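Local coordinates for chitinase (Chromobacterium violaceum, PDB 4TXG), which probably hydrolyses the glycosidic bonds of chitin, as a family 18 glycoside hydrolase that also carries a putative chitin-binding module, at residues T116-C121 against G131-Y136; C137-Q142 against G361-I366; V110-P115 against A784-Y789; S296-L301 against D351-A356. One frame throughout, in Å; residues are numbered along the deposited sequence.

Contact 1: residues T116-C121 against G131-Y136; sequences TGNALC and GVDVPY
Asn118 lays its amide across the chain at Asp133-Tyr136. Its ND2 gives a nearly straight hydrogen bond to OD1 of Asp133 at 3.3 Å, with the acceptor close to the amide plane but the donor standing above the carboxylate plane; the two side chains cross at about a right angle. CG of Asn118 is anti to its carbonyl carbon (chi1 -80°), which lays it beside Val134 O and Pro135 CA, and Asn118 CB comes within 3.1 Å of Val134 O. The other end of the amide, OD1, accepts from the backbone N of Cys137, so both ends of the group are held and its flip is fixed. A water adds a second link, accepting from Asn118 N and donating to Asp133 OD1. Just after the 3-10 turn 118-120, Cys121 CB packs against Tyr136 CB at 3.8 Å, and Cys121 SG forms the disulfide with Cys137. Inverse gamma turns centred on Asp133 and Pro135 shape the opposing chain, and Val134 CG1 lies over one face of the Tyr136 ring, toward its rim. This small disulfide-closed loop precedes strand 155-161; Val132, Val134 and Pro135 rest on helix 338-360, while Tyr136 meets the ring of Tyr363.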
# COMPACT_ATOMS: atom_id res chain seq x y z
N THR A 116 2.54 31.72 -0.42
CA THR A 116 2.00 32.33 0.79
C THR A 116 0.83 31.52 1.32
O THR A 116 0.31 30.65 0.63
CB THR A 116 1.52 33.78 0.55
OG1 THR A 116 0.40 33.79 -0.34
CG2 THR A 116 2.64 34.64 -0.03
N GLY A 117 0.43 31.83 2.54
CA GLY A 117 -0.72 31.18 3.15
C GLY A 117 -0.64 29.66 3.14
O GLY A 117 0.39 29.08 3.51
N ASN A 118 -1.71 29.02 2.68
CA ASN A 118 -1.79 27.57 2.71
C ASN A 118 -0.74 26.87 1.85
O ASN A 118 -0.37 25.72 2.11
CB ASN A 118 -3.19 27.13 2.26
CG ASN A 118 -4.21 27.25 3.37
OD1 ASN A 118 -4.05 26.66 4.44
ND2 ASN A 118 -5.27 28.03 3.13
N ALA A 119 -0.23 27.57 0.85
CA ALA A 119 0.78 26.98 -0.03
C ALA A 119 2.07 26.67 0.73
O ALA A 119 2.87 25.84 0.30
CB ALA A 119 1.06 27.90 -1.20
N LEU A 120 2.28 27.34 1.86
CA LEU A 120 3.46 27.10 2.68
C LEU A 120 3.38 25.76 3.43
O LEU A 120 4.38 25.31 4.00
CB LEU A 120 3.64 28.25 3.68
CG LEU A 120 4.04 29.57 3.02
CD1 LEU A 120 3.90 30.72 4.00
CD2 LEU A 120 5.46 29.47 2.51
N CYS A 121 2.21 25.13 3.41
CA CYS A 121 2.02 23.86 4.12
C CYS A 121 1.78 22.68 3.17
O CYS A 121 1.40 21.60 3.62
CB CYS A 121 0.85 23.97 5.09
SG CYS A 121 1.09 25.23 6.37
N GLY A 131 -4.49 27.10 -8.45
CA GLY A 131 -5.30 28.26 -8.14
C GLY A 131 -6.29 28.08 -7.00
O GLY A 131 -6.73 29.07 -6.41
N VAL A 132 -6.65 26.84 -6.70
CA VAL A 132 -7.61 26.56 -5.63
C VAL A 132 -6.95 26.75 -4.28
O VAL A 132 -5.84 26.26 -4.04
CB VAL A 132 -8.18 25.12 -5.75
CG1 VAL A 132 -9.06 24.77 -4.55
CG2 VAL A 132 -8.96 24.97 -7.07
N ASP A 133 -7.61 27.49 -3.39
CA ASP A 133 -7.07 27.76 -2.07
C ASP A 133 -7.26 26.55 -1.16
O ASP A 133 -8.08 26.56 -0.25
CB ASP A 133 -7.73 29.00 -1.47
CG ASP A 133 -7.05 29.45 -0.19
OD1 ASP A 133 -5.90 29.03 0.06
OD2 ASP A 133 -7.68 30.23 0.56
N VAL A 134 -6.48 25.51 -1.42
CA VAL A 134 -6.57 24.27 -0.66
C VAL A 134 -6.04 24.50 0.75
O VAL A 134 -4.91 24.95 0.91
CB VAL A 134 -5.79 23.16 -1.35
CG1 VAL A 134 -5.91 21.84 -0.60
CG2 VAL A 134 -6.25 23.02 -2.80
N PRO A 135 -6.85 24.18 1.77
CA PRO A 135 -6.50 24.50 3.17
C PRO A 135 -5.49 23.54 3.80
O PRO A 135 -5.80 22.87 4.78
CB PRO A 135 -7.85 24.42 3.89
CG PRO A 135 -8.61 23.39 3.11
CD PRO A 135 -8.21 23.62 1.66
N TYR A 136 -4.28 23.49 3.25
CA TYR A 136 -3.27 22.54 3.75
C TYR A 136 -2.91 22.74 5.22
O TYR A 136 -2.58 21.79 5.91
CB TYR A 136 -1.98 22.65 2.93
CG TYR A 136 -2.11 22.14 1.52
CD1 TYR A 136 -2.39 20.79 1.27
CD2 TYR A 136 -1.94 22.99 0.45
CE1 TYR A 136 -2.50 20.33 -0.03
CE2 TYR A 136 -2.05 22.53 -0.84
CZ TYR A 136 -2.33 21.21 -1.07
OH TYR A 136 -2.43 20.77 -2.37
O HOH W 1 -3.75 30.69 1.48

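Contact 2: residues C137-Q142 against G361-I366; sequences CAVYKQ and GRYYQI
Tyr363 is where the chain leaving helix 338-360 first meets residues 137-142 closely. Just before it, Gly361 ends the helical backbone with a positive phi, and Arg362 NH2 donates to the O of the next residue, Tyr363 (3.2 Å), while pairing with Asp307. Ala138 CB approaches the backbone N of Tyr363. CG of Tyr363 is anti to the backbone N (chi1 -173°), and the side chain crosses that of Val139 at about a right angle, with Val139 CG2 3.7 Å from Tyr363 CB. Farther out, Tyr140 turns an edge to the face of the Tyr363 ring in an offset edge-to-face pair, planes at 73° and CE2 to CE2 3.7 Å. The other methyl of Val139, CG1, lies over the centre of the Tyr140 ring, so this valine touches both tyrosines. Gln365, at the start of strand 365-371, extends beyond CG, and its NE2 donates to Tyr140 OH at 3.0 Å and 170°, the acceptor lying in the amide plane. Both tyrosine hydroxyls also bond to OD1 of Asp390, whose OD2 takes the backbone N of Ile366. One carboxylate oxygen, Asp390 OD1, thus takes both phenols, and the amide of Gln365 supplies Tyr140 OH with a further bond: the aromatic packing holds the rings, while this polar network satisfies their buried tips and probably stabilises the charge on Asp390.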
# COMPACT_ATOMS: atom_id res chain seq x y z
N CYS A 137 -2.97 23.98 5.69
CA CYS A 137 -2.49 24.28 7.03
C CYS A 137 -3.44 23.76 8.10
O CYS A 137 -3.11 23.76 9.28
CB CYS A 137 -2.24 25.77 7.19
SG CYS A 137 -0.67 26.28 6.41
N ALA A 138 -4.60 23.27 7.68
CA ALA A 138 -5.53 22.63 8.59
C ALA A 138 -5.03 21.25 9.06
O ALA A 138 -5.41 20.78 10.13
CB ALA A 138 -6.92 22.49 7.93
N VAL A 139 -4.17 20.62 8.25
CA VAL A 139 -3.73 19.25 8.50
C VAL A 139 -2.20 19.15 8.49
O VAL A 139 -1.61 18.26 9.12
CB VAL A 139 -4.32 18.27 7.43
CG1 VAL A 139 -3.64 16.91 7.43
CG2 VAL A 139 -5.83 18.10 7.65
N TYR A 140 -1.55 20.08 7.80
CA TYR A 140 -0.09 20.05 7.64
C TYR A 140 0.60 21.25 8.28
O TYR A 140 0.02 22.31 8.45
CB TYR A 140 0.28 19.97 6.16
CG TYR A 140 -0.24 18.72 5.49
CD1 TYR A 140 0.31 17.48 5.78
CD2 TYR A 140 -1.30 18.77 4.58
CE1 TYR A 140 -0.16 16.32 5.18
CE2 TYR A 140 -1.78 17.62 3.97
CZ TYR A 140 -1.21 16.39 4.28
OH TYR A 140 -1.67 15.23 3.68
N LYS A 141 1.86 21.05 8.63
CA LYS A 141 2.71 22.10 9.18
C LYS A 141 3.35 22.88 8.04
O LYS A 141 3.30 22.44 6.90
CB LYS A 141 3.79 21.51 10.07
CG LYS A 141 3.26 20.52 11.08
CD LYS A 141 4.39 19.73 11.72
CE LYS A 141 3.83 18.61 12.58
NZ LYS A 141 4.91 17.85 13.25
N GLN A 142 3.94 24.03 8.35
CA GLN A 142 4.73 24.70 7.33
C GLN A 142 5.86 23.76 6.93
O GLN A 142 6.54 23.19 7.79
CB GLN A 142 5.24 26.06 7.81
CG GLN A 142 4.09 27.04 8.05
CD GLN A 142 4.55 28.48 8.13
OE1 GLN A 142 5.58 28.85 7.57
NE2 GLN A 142 3.77 29.30 8.82
N GLY A 361 -13.58 24.69 4.02
CA GLY A 361 -12.61 25.19 4.98
C GLY A 361 -12.00 24.11 5.84
O GLY A 361 -11.60 24.37 6.98
N ARG A 362 -11.92 22.89 5.32
CA ARG A 362 -11.25 21.80 6.01
C ARG A 362 -10.67 20.87 4.95
O ARG A 362 -11.19 20.77 3.86
CB ARG A 362 -12.20 21.06 6.95
CG ARG A 362 -13.25 20.23 6.26
CD ARG A 362 -12.84 18.77 6.22
NE ARG A 362 -13.48 17.97 7.26
CZ ARG A 362 -12.90 16.92 7.83
NH1 ARG A 362 -13.54 16.23 8.77
NH2 ARG A 362 -11.66 16.59 7.47
N TYR A 363 -9.58 20.18 5.28
CA TYR A 363 -8.85 19.44 4.27
C TYR A 363 -9.32 17.99 4.14
O TYR A 363 -9.67 17.35 5.14
CB TYR A 363 -7.35 19.48 4.60
CG TYR A 363 -6.51 18.89 3.52
CD1 TYR A 363 -6.29 19.59 2.34
CD2 TYR A 363 -5.95 17.63 3.66
CE1 TYR A 363 -5.52 19.05 1.33
CE2 TYR A 363 -5.18 17.09 2.65
CZ TYR A 363 -4.97 17.80 1.50
OH TYR A 363 -4.21 17.28 0.48
N TYR A 364 -9.32 17.47 2.91
CA TYR A 364 -9.65 16.06 2.66
C TYR A 364 -8.46 15.33 2.03
O TYR A 364 -7.94 15.75 1.00
CB TYR A 364 -10.87 15.92 1.74
CG TYR A 364 -12.12 16.58 2.28
CD1 TYR A 364 -12.78 16.05 3.38
CD2 TYR A 364 -12.64 17.72 1.69
CE1 TYR A 364 -13.93 16.65 3.89
CE2 TYR A 364 -13.79 18.34 2.18
CZ TYR A 364 -14.43 17.80 3.28
OH TYR A 364 -15.57 18.40 3.78
N GLN A 365 -8.04 14.25 2.67
CA GLN A 365 -6.90 13.48 2.19
C GLN A 365 -7.31 12.42 1.16
O GLN A 365 -8.40 11.85 1.24
CB GLN A 365 -6.16 12.82 3.36
CG GLN A 365 -5.31 13.79 4.20
CD GLN A 365 -4.55 13.11 5.34
OE1 GLN A 365 -5.13 12.34 6.11
NE2 GLN A 365 -3.25 13.38 5.44
N ILE A 366 -6.44 12.17 0.19
CA ILE A 366 -6.57 10.98 -0.65
C ILE A 366 -5.39 10.07 -0.40
O ILE A 366 -4.23 10.49 -0.53
CB ILE A 366 -6.61 11.30 -2.14
CG1 ILE A 366 -7.67 12.35 -2.42
CG2 ILE A 366 -6.87 10.02 -2.96
CD1 ILE A 366 -7.75 12.70 -3.87

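Contact 3: residues V110-P115 against A784-Y789; sequences VQVPPP and APYLPY
Val110 runs alongside Tyr789, both side chains heading in one direction, with the branched valine resting on the tyrosine ring. Val110 CB stands over one face, 3.8 Å from the ring centroid, in a CH-pi contact, and Val110 CG1 reaches CE1 at the rim and the hydroxyl O beyond it. Their backbones pair as well: Val110 N donates to Tyr789 O at 2.8 Å and Tyr789 N to Val110 O at 3.0 Å. Val112 is the central bump: CG1 settles against Pro785 O, while CG2 fits between Leu787 O and the edge of the Tyr789 ring, lying in its plane. Gln111, bent at chi2, brings OE1 to Pro788 CB. At the other end the flat Tyr786 ring forms a shelf for Pro115, whose CD lies over its face, 3.8 Å from the centroid, and whose CB reaches CZ at 3.6 Å; Pro113 O meets the ring at its edge. Two waters span the backbones where they part: both donate to Tyr786 O, one also to Val112 O, while the other accepts from Val112 N. Tyr789 is further fixed by a cation-pi contact with Arg781 and a hydroxyl bond to Arg791. This is a surface pairing of two irregular, proline-rich segments, joined by a single antiparallel hydrogen-bonded bridge, the second leaving its type I turn at 784-787 beyond the last strand of the C-terminal beta domain.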
# COMPACT_ATOMS: atom_id res chain seq x y z
N VAL A 110 13.88 34.94 -14.45
CA VAL A 110 12.54 35.46 -14.25
C VAL A 110 12.08 35.18 -12.83
O VAL A 110 12.07 34.04 -12.37
CB VAL A 110 11.55 34.83 -15.25
CG1 VAL A 110 10.15 35.37 -15.00
CG2 VAL A 110 12.00 35.11 -16.68
N GLN A 111 11.69 36.25 -12.13
CA GLN A 111 11.26 36.14 -10.74
C GLN A 111 9.85 35.58 -10.63
O GLN A 111 8.97 35.90 -11.44
CB GLN A 111 11.34 37.50 -10.05
CG GLN A 111 12.75 38.03 -9.93
CD GLN A 111 13.60 37.17 -9.03
OE1 GLN A 111 14.71 36.77 -9.40
NE2 GLN A 111 13.10 36.89 -7.84
N VAL A 112 9.65 34.75 -9.61
CA VAL A 112 8.38 34.12 -9.32
C VAL A 112 7.90 34.57 -7.94
O VAL A 112 8.69 34.58 -7.00
CB VAL A 112 8.50 32.57 -9.35
CG1 VAL A 112 7.15 31.92 -9.13
CG2 VAL A 112 9.11 32.11 -10.66
N PRO A 113 6.62 34.95 -7.82
CA PRO A 113 6.04 35.25 -6.50
C PRO A 113 6.15 34.07 -5.54
O PRO A 113 5.77 32.96 -5.91
CB PRO A 113 4.57 35.56 -6.82
CG PRO A 113 4.58 35.98 -8.26
CD PRO A 113 5.66 35.17 -8.91
N PRO A 114 6.66 34.30 -4.32
CA PRO A 114 6.84 33.24 -3.33
C PRO A 114 5.52 32.65 -2.87
O PRO A 114 4.49 33.32 -2.97
CB PRO A 114 7.56 33.95 -2.17
CG PRO A 114 8.06 35.23 -2.73
CD PRO A 114 7.11 35.61 -3.82
N PRO A 115 5.54 31.41 -2.35
CA PRO A 115 4.31 30.81 -1.82
C PRO A 115 3.84 31.55 -0.58
O PRO A 115 4.68 31.99 0.22
CB PRO A 115 4.73 29.38 -1.48
CG PRO A 115 6.20 29.47 -1.23
CD PRO A 115 6.71 30.54 -2.16
N ALA A 784 10.32 22.52 -8.98
CA ALA A 784 10.74 23.69 -8.22
C ALA A 784 10.11 24.95 -8.80
O ALA A 784 10.80 25.81 -9.35
CB ALA A 784 12.27 23.79 -8.21
N PRO A 785 8.78 25.07 -8.66
CA PRO A 785 8.01 26.12 -9.35
C PRO A 785 8.24 27.54 -8.82
O PRO A 785 7.86 28.50 -9.49
CB PRO A 785 6.56 25.69 -9.13
CG PRO A 785 6.60 24.96 -7.83
CD PRO A 785 7.90 24.21 -7.84
N TYR A 786 8.85 27.68 -7.64
CA TYR A 786 9.04 29.01 -7.07
C TYR A 786 10.46 29.56 -7.22
O TYR A 786 10.72 30.71 -6.86
CB TYR A 786 8.67 29.00 -5.59
CG TYR A 786 7.26 28.56 -5.30
CD1 TYR A 786 6.18 29.37 -5.60
CD2 TYR A 786 7.01 27.33 -4.69
CE1 TYR A 786 4.88 28.97 -5.31
CE2 TYR A 786 5.72 26.92 -4.40
CZ TYR A 786 4.66 27.74 -4.71
OH TYR A 786 3.37 27.34 -4.43
N LEU A 787 11.39 28.76 -7.75
CA LEU A 787 12.72 29.29 -8.03
C LEU A 787 12.67 30.25 -9.20
O LEU A 787 11.86 30.06 -10.12
CB LEU A 787 13.71 28.16 -8.33
CG LEU A 787 14.10 27.21 -7.19
CD1 LEU A 787 15.08 26.17 -7.71
CD2 LEU A 787 14.69 27.99 -6.01
N PRO A 788 13.51 31.30 -9.18
CA PRO A 788 13.66 32.13 -10.38
C PRO A 788 14.12 31.25 -11.54
O PRO A 788 14.88 30.31 -11.30
CB PRO A 788 14.73 33.15 -9.97
CG PRO A 788 15.48 32.50 -8.86
CD PRO A 788 14.46 31.68 -8.12
N TYR A 789 13.66 31.52 -12.76
CA TYR A 789 13.92 30.57 -13.83
C TYR A 789 14.48 31.19 -15.09
O TYR A 789 14.31 32.38 -15.36
CB TYR A 789 12.65 29.78 -14.16
CG TYR A 789 11.51 30.56 -14.79
CD1 TYR A 789 10.54 31.18 -14.00
CD2 TYR A 789 11.39 30.64 -16.17
CE1 TYR A 789 9.49 31.87 -14.58
CE2 TYR A 789 10.34 31.33 -16.75
CZ TYR A 789 9.39 31.94 -15.96
OH TYR A 789 8.36 32.63 -16.55
O HOH W 2 9.50 32.61 -5.28
O HOH W 3 11.60 33.58 -7.99

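Contact 4: residues S296-L301 against D351-A356; sequences SAVAFL and DRLDRA
Val298 and Leu353 pass each other from opposing directions, bringing Val298 CG2 to 3.6 Å from Leu353 CD2. With its CG1 anti to the backbone N (chi1 168°), Val298 splits its two methyls: CG1 turns to Ala356 CB at 3.7 Å, while CG2 also touches the backbone O and CB of Arg352. The valine therefore sits in a hollow bordered by Arg352, Leu353 and Ala356. One turn on, Leu301 crosses Leu353 at about a right angle, and its CD1 meets the same CD2 methyl of Leu353 at 3.7 Å, so that methyl is shared by Val298 and Leu301. These are neighbouring outer helices of the family 18 TIM barrel, running the same way along segments whose axes cross at -40° and approach to 9.7 Å; strand 308-312 follows the first and strand 365-371 the second in the parallel barrel. Ala297 and Leu301 reach inward to Val309 of strand 308-312, and Leu301 also touches Tyr364. Along the outer side of helix 338-360, Arg355 grips the Asp351 carboxylate side-on with NE and NH1, one to each oxygen; the NE bond to OD1 is 2.8 Å. Arg352 bends at chi2 and adds a weaker bond to that OD1, completing a salt-bridge network with Asp351 on one helix.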
# COMPACT_ATOMS: atom_id res chain seq x y z
N SER A 296 -19.36 11.51 -5.80
CA SER A 296 -19.99 10.72 -4.75
C SER A 296 -19.08 10.63 -3.52
O SER A 296 -19.56 10.55 -2.39
CB SER A 296 -20.37 9.31 -5.24
OG SER A 296 -19.24 8.45 -5.33
N ALA A 297 -17.76 10.66 -3.74
CA ALA A 297 -16.82 10.59 -2.63
C ALA A 297 -16.88 11.87 -1.81
O ALA A 297 -16.86 11.83 -0.58
CB ALA A 297 -15.40 10.33 -3.14
N VAL A 298 -16.95 13.00 -2.50
CA VAL A 298 -17.12 14.29 -1.83
C VAL A 298 -18.39 14.29 -0.99
O VAL A 298 -18.38 14.68 0.18
CB VAL A 298 -17.16 15.46 -2.85
CG1 VAL A 298 -17.63 16.74 -2.19
CG2 VAL A 298 -15.79 15.66 -3.50
N ALA A 299 -19.50 13.81 -1.56
CA ALA A 299 -20.77 13.82 -0.84
C ALA A 299 -20.72 12.89 0.37
O ALA A 299 -21.31 13.19 1.42
CB ALA A 299 -21.91 13.42 -1.77
N PHE A 300 -20.03 11.77 0.21
CA PHE A 300 -19.91 10.77 1.28
C PHE A 300 -19.09 11.32 2.45
O PHE A 300 -19.49 11.19 3.61
CB PHE A 300 -19.27 9.50 0.72
CG PHE A 300 -19.28 8.33 1.67
CD1 PHE A 300 -18.25 8.14 2.57
CD2 PHE A 300 -20.32 7.41 1.62
CE1 PHE A 300 -18.26 7.03 3.43
CE2 PHE A 300 -20.33 6.31 2.47
CZ PHE A 300 -19.30 6.12 3.36
N LEU A 301 -17.94 11.92 2.14
CA LEU A 301 -17.12 12.54 3.18
C LEU A 301 -17.89 13.61 3.96
O LEU A 301 -17.81 13.68 5.19
CB LEU A 301 -15.88 13.18 2.55
CG LEU A 301 -14.90 12.27 1.82
CD1 LEU A 301 -13.58 12.98 1.55
CD2 LEU A 301 -14.67 10.98 2.56
N ASP A 351 -8.76 16.73 -7.75
CA ASP A 351 -9.43 17.96 -8.15
C ASP A 351 -10.73 18.18 -7.35
O ASP A 351 -10.96 19.27 -6.81
CB ASP A 351 -9.73 17.93 -9.65
CG ASP A 351 -10.45 19.19 -10.13
OD1 ASP A 351 -11.68 19.27 -9.97
OD2 ASP A 351 -9.77 20.09 -10.66
N ARG A 352 -11.57 17.16 -7.26
CA ARG A 352 -12.86 17.33 -6.60
C ARG A 352 -12.69 17.54 -5.11
O ARG A 352 -13.39 18.36 -4.50
CB ARG A 352 -13.79 16.14 -6.85
CG ARG A 352 -14.14 15.93 -8.31
CD ARG A 352 -14.81 17.14 -8.95
NE ARG A 352 -15.26 16.78 -10.30
CZ ARG A 352 -14.49 16.84 -11.39
NH1 ARG A 352 -13.23 17.26 -11.31
NH2 ARG A 352 -14.99 16.47 -12.56
N LEU A 353 -11.78 16.78 -4.50
CA LEU A 353 -11.56 16.92 -3.07
C LEU A 353 -10.86 18.25 -2.73
O LEU A 353 -11.16 18.84 -1.69
CB LEU A 353 -10.77 15.74 -2.53
CG LEU A 353 -11.63 14.49 -2.30
CD1 LEU A 353 -10.83 13.45 -1.56
CD2 LEU A 353 -12.88 14.83 -1.53
N ASP A 354 -9.96 18.71 -3.58
CA ASP A 354 -9.33 20.02 -3.37
C ASP A 354 -10.37 21.14 -3.41
O ASP A 354 -10.36 22.03 -2.57
CB ASP A 354 -8.24 20.31 -4.40
CG ASP A 354 -6.92 19.59 -4.10
OD1 ASP A 354 -6.80 18.96 -3.03
OD2 ASP A 354 -6.01 19.65 -4.95
N ARG A 355 -11.26 21.11 -4.40
CA ARG A 355 -12.30 22.13 -4.51
C ARG A 355 -13.27 22.07 -3.33
O ARG A 355 -13.65 23.11 -2.79
CB ARG A 355 -13.08 21.98 -5.81
CG ARG A 355 -12.22 22.24 -7.03
CD ARG A 355 -13.01 22.12 -8.32
NE ARG A 355 -12.08 21.99 -9.45
CZ ARG A 355 -11.52 23.01 -10.06
NH1 ARG A 355 -10.68 22.80 -11.07
NH2 ARG A 355 -11.80 24.26 -9.68
N ALA A 356 -13.65 20.86 -2.92
CA ALA A 356 -14.54 20.68 -1.77
C ALA A 356 -13.88 21.21 -0.49
O ALA A 356 -14.53 21.84 0.35
CB ALA A 356 -14.93 19.22 -1.61

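Contacts 2 and 4 are buried, contact 1 is partly so, and contact 3 lies at the surface. Contact 4 is apolar helix-to-helix packing within the barrel, whereas contact 2 brings the incoming loop onto the barrel with aromatic rings and buried polar bonds; the two meet where Tyr364 packs on Leu301 and Ile366 on Leu353, helix 338-360 and strand 365-371 being consecutive in the chain. Contact 1 adjoins contact 2 through the Cys121-Cys137 disulfide and shares helix 338-360 with contact 4. Contact 3, water-bridged and proline-rich, pairs the preceding stretch of loop with the C-terminal domain and touches contact 1 through Pro115 and Leu120.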